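Local coordinates for folylpolyglutamate synthase (FolC) (Helicobacter pylori, PDB 6K8C), which probably adds glutamate to dihydropteroate and extends the polyglutamate tail of reduced folates, using ATP as the energy source, at residues K13-L16 / E17-P20; H83-E86 / F87-F91. All coordinates share one frame; numbering follows the deposited sequence.

Contact 1 of 2, residues K13-L16 / E17-P20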
loop_
_atom_site.group_PDB
_atom_site.type_symbol
_atom_site.label_atom_id
_atom_site.label_comp_id
_atom_site.label_asym_id
_atom_site.label_seq_id
_atom_site.Cartn_x
_atom_site.Cartn_y
_atom_site.Cartn_z
ATOM N N LYS A 13 -20.394 -1.100 -7.765
ATOM C CA LYS A 13 -19.685 -2.170 -8.462
ATOM C C LYS A 13 -19.884 -2.072 -9.972
ATOM O O LYS A 13 -18.921 -2.165 -10.744
ATOM C CB LYS A 13 -20.145 -3.533 -7.938
ATOM C CG LYS A 13 -19.611 -4.715 -8.743
ATOM C CD LYS A 13 -20.151 -6.043 -8.227
ATOM C CE LYS A 13 -19.350 -6.538 -7.029
ATOM N NZ LYS A 13 -17.931 -6.842 -7.378
ATOM N N ALA A 14 -21.130 -1.853 -10.409
ATOM C CA ALA A 14 -21.406 -1.723 -11.836
ATOM C C ALA A 14 -20.753 -0.477 -12.415
ATOM O O ALA A 14 -20.254 -0.502 -13.546
ATOM C CB ALA A 14 -22.918 -1.702 -12.082
ATOM N N PHE A 15 -20.743 0.623 -11.658
ATOM C CA PHE A 15 -20.121 1.851 -12.146
ATOM C C PHE A 15 -18.618 1.677 -12.337
ATOM O O PHE A 15 -18.042 2.197 -13.302
ATOM C CB PHE A 15 -20.413 2.998 -11.181
ATOM C CG PHE A 15 -20.084 4.355 -11.725
ATOM C CD1 PHE A 15 -20.758 4.859 -12.827
ATOM C CD2 PHE A 15 -19.113 5.139 -11.121
ATOM C CE1 PHE A 15 -20.464 6.120 -13.321
ATOM C CE2 PHE A 15 -18.823 6.400 -11.604
ATOM C CZ PHE A 15 -19.495 6.890 -12.712
ATOM N N LEU A 16 -17.958 0.955 -11.426
ATOM C CA LEU A 16 -16.525 0.717 -11.587
ATOM C C LEU A 16 -16.236 -0.182 -12.783
ATOM O O LEU A 16 -15.194 -0.036 -13.430
ATOM C CB LEU A 16 -15.935 0.110 -10.314
ATOM C CG LEU A 16 -15.931 1.038 -9.097
ATOM C CD1 LEU A 16 -15.376 0.324 -7.877
ATOM C CD2 LEU A 16 -15.127 2.292 -9.407
ATOM N N GLU A 17 -17.143 -1.102 -13.110
ATOM C CA GLU A 17 -16.895 -1.973 -14.254
ATOM C C GLU A 17 -16.982 -1.235 -15.589
ATOM O O GLU A 17 -16.472 -1.744 -16.592
ATOM C CB GLU A 17 -17.852 -3.165 -14.223
ATOM C CG GLU A 17 -17.371 -4.270 -13.291
ATOM C CD GLU A 17 -18.478 -5.181 -12.795
ATOM O OE1 GLU A 17 -18.215 -5.962 -11.856
ATOM O OE2 GLU A 17 -19.600 -5.130 -13.342
ATOM N N THR A 18 -17.595 -0.050 -15.624
ATOM C CA THR A 18 -17.538 0.803 -16.808
ATOM C C THR A 18 -16.227 1.564 -16.921
ATOM O O THR A 18 -16.026 2.281 -17.906
ATOM C CB THR A 18 -18.688 1.810 -16.810
ATOM O OG1 THR A 18 -18.387 2.882 -15.906
ATOM C CG2 THR A 18 -19.995 1.138 -16.403
ATOM N N LYS A 19 -15.335 1.442 -15.937
ATOM C CA LYS A 19 -14.021 2.077 -15.976
ATOM C C LYS A 19 -12.978 0.970 -15.909
ATOM O O LYS A 19 -12.407 0.709 -14.839
ATOM C CB LYS A 19 -13.839 3.082 -14.839
ATOM C CG LYS A 19 -14.928 4.143 -14.770
ATOM C CD LYS A 19 -15.005 4.758 -13.377
ATOM C CE LYS A 19 -16.003 5.914 -13.323
ATOM N NZ LYS A 19 -15.926 6.885 -14.458
ATOM N N PRO A 20 -12.727 0.280 -17.023
ATOM C CA PRO A 20 -11.664 -0.733 -17.037
ATOM C C PRO A 20 -10.367 -0.132 -16.526
ATOM O O PRO A 20 -9.916 0.913 -17.001
ATOM C CB PRO A 20 -11.569 -1.138 -18.515
ATOM C CG PRO A 20 -12.348 -0.111 -19.271
ATOM C CD PRO A 20 -13.370 0.428 -18.337
HETATM O O HOH W 1 -16.498 -3.496 -10.064
#

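Contact 2 of 2, residues H83-E86 / F87-F91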
loop_
_atom_site.group_PDB
_atom_site.type_symbol
_atom_site.label_atom_id
_atom_site.label_comp_id
_atom_site.label_asym_id
_atom_site.label_seq_id
_atom_site.Cartn_x
_atom_site.Cartn_y
_atom_site.Cartn_z
ATOM N N HIS A 83 -6.246 -3.088 -3.884
ATOM C CA HIS A 83 -6.857 -3.868 -2.822
ATOM C C HIS A 83 -6.533 -5.340 -3.026
ATOM O O HIS A 83 -6.150 -5.771 -4.116
ATOM C CB HIS A 83 -8.376 -3.642 -2.755
ATOM C CG HIS A 83 -9.114 -4.070 -3.985
ATOM N ND1 HIS A 83 -9.487 -3.185 -4.974
ATOM C CD2 HIS A 83 -9.576 -5.282 -4.372
ATOM C CE1 HIS A 83 -10.133 -3.837 -5.925
ATOM N NE2 HIS A 83 -10.202 -5.112 -5.583
ATOM N N VAL A 84 -6.668 -6.108 -1.949
ATOM C CA VAL A 84 -6.388 -7.539 -1.991
ATOM C C VAL A 84 -7.663 -8.306 -2.306
ATOM O O VAL A 84 -7.731 -9.042 -3.296
ATOM C CB VAL A 84 -5.783 -8.030 -0.664
ATOM C CG1 VAL A 84 -5.523 -9.528 -0.734
ATOM C CG2 VAL A 84 -4.507 -7.266 -0.344
ATOM N N PHE A 85 -8.674 -8.147 -1.456
ATOM C CA PHE A 85 -9.917 -8.899 -1.560
ATOM C C PHE A 85 -11.090 -8.048 -2.018
ATOM O O PHE A 85 -11.800 -8.441 -2.945
ATOM C CB PHE A 85 -10.256 -9.554 -0.212
ATOM C CG PHE A 85 -9.122 -10.348 0.379
ATOM C CD1 PHE A 85 -8.759 -11.572 -0.162
ATOM C CD2 PHE A 85 -8.424 -9.873 1.477
ATOM C CE1 PHE A 85 -7.718 -12.308 0.380
ATOM C CE2 PHE A 85 -7.380 -10.606 2.025
ATOM C CZ PHE A 85 -7.029 -11.825 1.472
ATOM N N GLU A 86 -11.320 -6.893 -1.390
ATOM C CA GLU A 86 -12.472 -6.056 -1.702
ATOM C C GLU A 86 -12.027 -4.630 -1.974
ATOM O O GLU A 86 -11.068 -4.137 -1.373
ATOM C CB GLU A 86 -13.508 -6.021 -0.567
ATOM C CG GLU A 86 -13.931 -7.361 -0.014
ATOM C CD GLU A 86 -14.549 -7.226 1.363
ATOM O OE1 GLU A 86 -15.356 -6.293 1.561
ATOM O OE2 GLU A 86 -14.224 -8.042 2.249
ATOM N N PHE A 87 -12.771 -3.965 -2.863
ATOM C CA PHE A 87 -12.507 -2.566 -3.201
ATOM C C PHE A 87 -12.516 -1.666 -1.969
ATOM O O PHE A 87 -11.738 -0.708 -1.887
ATOM C CB PHE A 87 -13.552 -2.079 -4.219
ATOM C CG PHE A 87 -13.390 -0.634 -4.627
ATOM C CD1 PHE A 87 -12.409 -0.259 -5.531
ATOM C CD2 PHE A 87 -14.231 0.343 -4.119
ATOM C CE1 PHE A 87 -12.258 1.064 -5.916
ATOM C CE2 PHE A 87 -14.089 1.674 -4.501
ATOM C CZ PHE A 87 -13.099 2.033 -5.400
ATOM N N ARG A 88 -13.397 -1.941 -1.002
ATOM C CA ARG A 88 -13.529 -1.006 0.112
ATOM C C ARG A 88 -12.318 -1.003 1.041
ATOM O O ARG A 88 -12.239 -0.126 1.906
ATOM C CB ARG A 88 -14.800 -1.291 0.914
ATOM C CG ARG A 88 -14.782 -2.580 1.706
ATOM C CD ARG A 88 -16.192 -2.925 2.162
ATOM N NE ARG A 88 -16.202 -4.028 3.116
ATOM C CZ ARG A 88 -16.529 -3.905 4.397
ATOM N NH1 ARG A 88 -16.508 -4.966 5.189
ATOM N NH2 ARG A 88 -16.879 -2.722 4.886
ATOM N N GLU A 89 -11.385 -1.952 0.888
ATOM C CA GLU A 89 -10.115 -1.893 1.620
ATOM C C GLU A 89 -9.392 -0.573 1.406
ATOM O O GLU A 89 -8.593 -0.152 2.253
ATOM C CB GLU A 89 -9.187 -3.024 1.180
ATOM C CG GLU A 89 -9.619 -4.413 1.555
ATOM C CD GLU A 89 -8.841 -5.463 0.791
ATOM O OE1 GLU A 89 -7.676 -5.191 0.397
ATOM O OE2 GLU A 89 -9.394 -6.560 0.588
ATOM N N ARG A 90 -9.633 0.076 0.268
ATOM C CA ARG A 90 -8.936 1.300 -0.090
ATOM C C ARG A 90 -9.275 2.468 0.824
ATOM O O ARG A 90 -8.599 3.499 0.747
ATOM C CB ARG A 90 -9.259 1.663 -1.546
ATOM C CG ARG A 90 -8.678 0.665 -2.559
ATOM C CD ARG A 90 -9.358 0.793 -3.918
ATOM N NE ARG A 90 -8.894 -0.230 -4.849
ATOM C CZ ARG A 90 -8.037 -0.010 -5.837
ATOM N NH1 ARG A 90 -7.553 1.207 -6.036
ATOM N NH2 ARG A 90 -7.674 -1.007 -6.637
ATOM N N PHE A 91 -10.281 2.338 1.688
ATOM C CA PHE A 91 -10.747 3.444 2.523
ATOM C C PHE A 91 -10.798 2.983 3.976
ATOM O O PHE A 91 -11.749 2.314 4.393
ATOM C CB PHE A 91 -12.111 3.945 2.048
ATOM C CG PHE A 91 -12.229 4.059 0.552
ATOM C CD1 PHE A 91 -11.835 5.218 -0.101
ATOM C CD2 PHE A 91 -12.748 3.012 -0.201
ATOM C CE1 PHE A 91 -11.957 5.336 -1.485
ATOM C CE2 PHE A 91 -12.861 3.115 -1.581
ATOM C CZ PHE A 91 -12.466 4.282 -2.223
HETATM O O HOH W 2 -10.951 -7.498 2.715
HETATM O O HOH W 3 -16.799 -7.678 3.479
#

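Contact 1 of 2, residues K13-L16 / E17-P20
Where helix 12-17 runs out, E17 N still makes an alpha-helical bond to K13 O at 3.1 Å, whereas the next two amides turn back mainly by three residues, T18 N to F15 O (with a weak second bond to A14 O) and K19 N to L16 O, the latter at 2.9 Å. The bond of K19 N is fairly straight (154° at the hydrogen) although the donor stands above the carbonyl plane of L16. F15 O accepts twice: besides T18 N, which comes from above its carbonyl plane, the T18 hydroxyl donates to it at 2.7 Å from OG1. With OG1 set between the backbone N and the carbonyl carbon of T18 (chi1 78°), the hydroxyl folds back onto the helix end, and CG2 rests against A14 O. F15 and K19 form a second pair. The end of the K19 chain crosses the F15 ring at a slant, CE coming 3.3 Å from F15 CE2, while the ring packs edge-to-face with Y124. K13 and E17 meet more loosely. The carbon CG of K13 lies 3.6 Å from E17 OE1, but K13 NZ stays 4.6 Å from that oxygen, beyond a salt bridge. A water donates to K13 O at 2.8 Å and, weakly, to E17 OE1. The chemistry thus divides in two: the carbonyls at the helix end are met by backbone amides and a hydroxyl, while K19 CE packs against the F15 ring and its ammonium bonds to S116 O and C119 O at the end of helix 114-118, which probably steadies the charge.

Contact 2 of 2, residues H83-E86 / F87-F91
E89 turns its carboxylate back onto the three successive amides of V84, F85 and E86, one oxygen to the first and the other to the next two. E89 OE1 takes the V84 N-H on its syn side, tilted from the carboxylate plane, at 2.7 Å in an almost straight bond (171°). E89 OE2 is gripped twice: F85 N reaches its syn side, again tilted from the plane, at 2.7 Å, while E86 N, at 2.8 Å, comes from above the carboxylate plane. A water also donates to E89 OE2, so this oxygen has three donors, which would probably favour the ionised form. The F85 ring is steeply inclined to the carboxylate and meets Y386 edge-to-face. E89 N bonds in return to E86 O, so E86 and E89 are joined both through E86 N to the carboxylate and through the backbone. These residues belong to the loop that joins strands 76-79 and 91-93 of the large sheet in the Mur ligase middle domain, and 87-90 form a short 3-10 helix. The H83 ring lies flat against the start of that helix: F87 CA sits over one face, a CH-pi contact 3.7 Å from the ring centroid. H83 CG, set between its own backbone N and carbonyl carbon, brings the ring against F87. ND1 of H83 then accepts from R90 NE at 3.0 Å, the partners lying in each other's planes although ring and guanidinium are turned 66° apart. E86 and R88 run side by side, pointing the same way, their flat groups 26° apart; R88 NE donates to the syn side of E86 OE1, tilted from the carboxylate plane, at 2.9 Å in a salt bridge, and a water accepts from R88 NH1 and donates weakly to the same oxygen.

How the contacts relate
Contact 1 comes first along the chain and closes well before contact 2 opens; their centres lie about 15 Å apart, on the same side of the chain's centre. They meet directly where L16 CD1 packs 3.8 Å from F87 CE1. Helix 121-132 is common ground: Y121 touches L16 and K19 of contact 1 and also H83 and R90 of contact 2. Residues 13-20 thus lay the N-terminal helix 12-17 on the surface of the large-sheet domain. Residues 83-91, nearer the centre, also face the other domain, through V84 and N383 and through F85 on strand 276-279, so the L16-F87 packing places the N-terminal helix next to a loop that reaches the other domain.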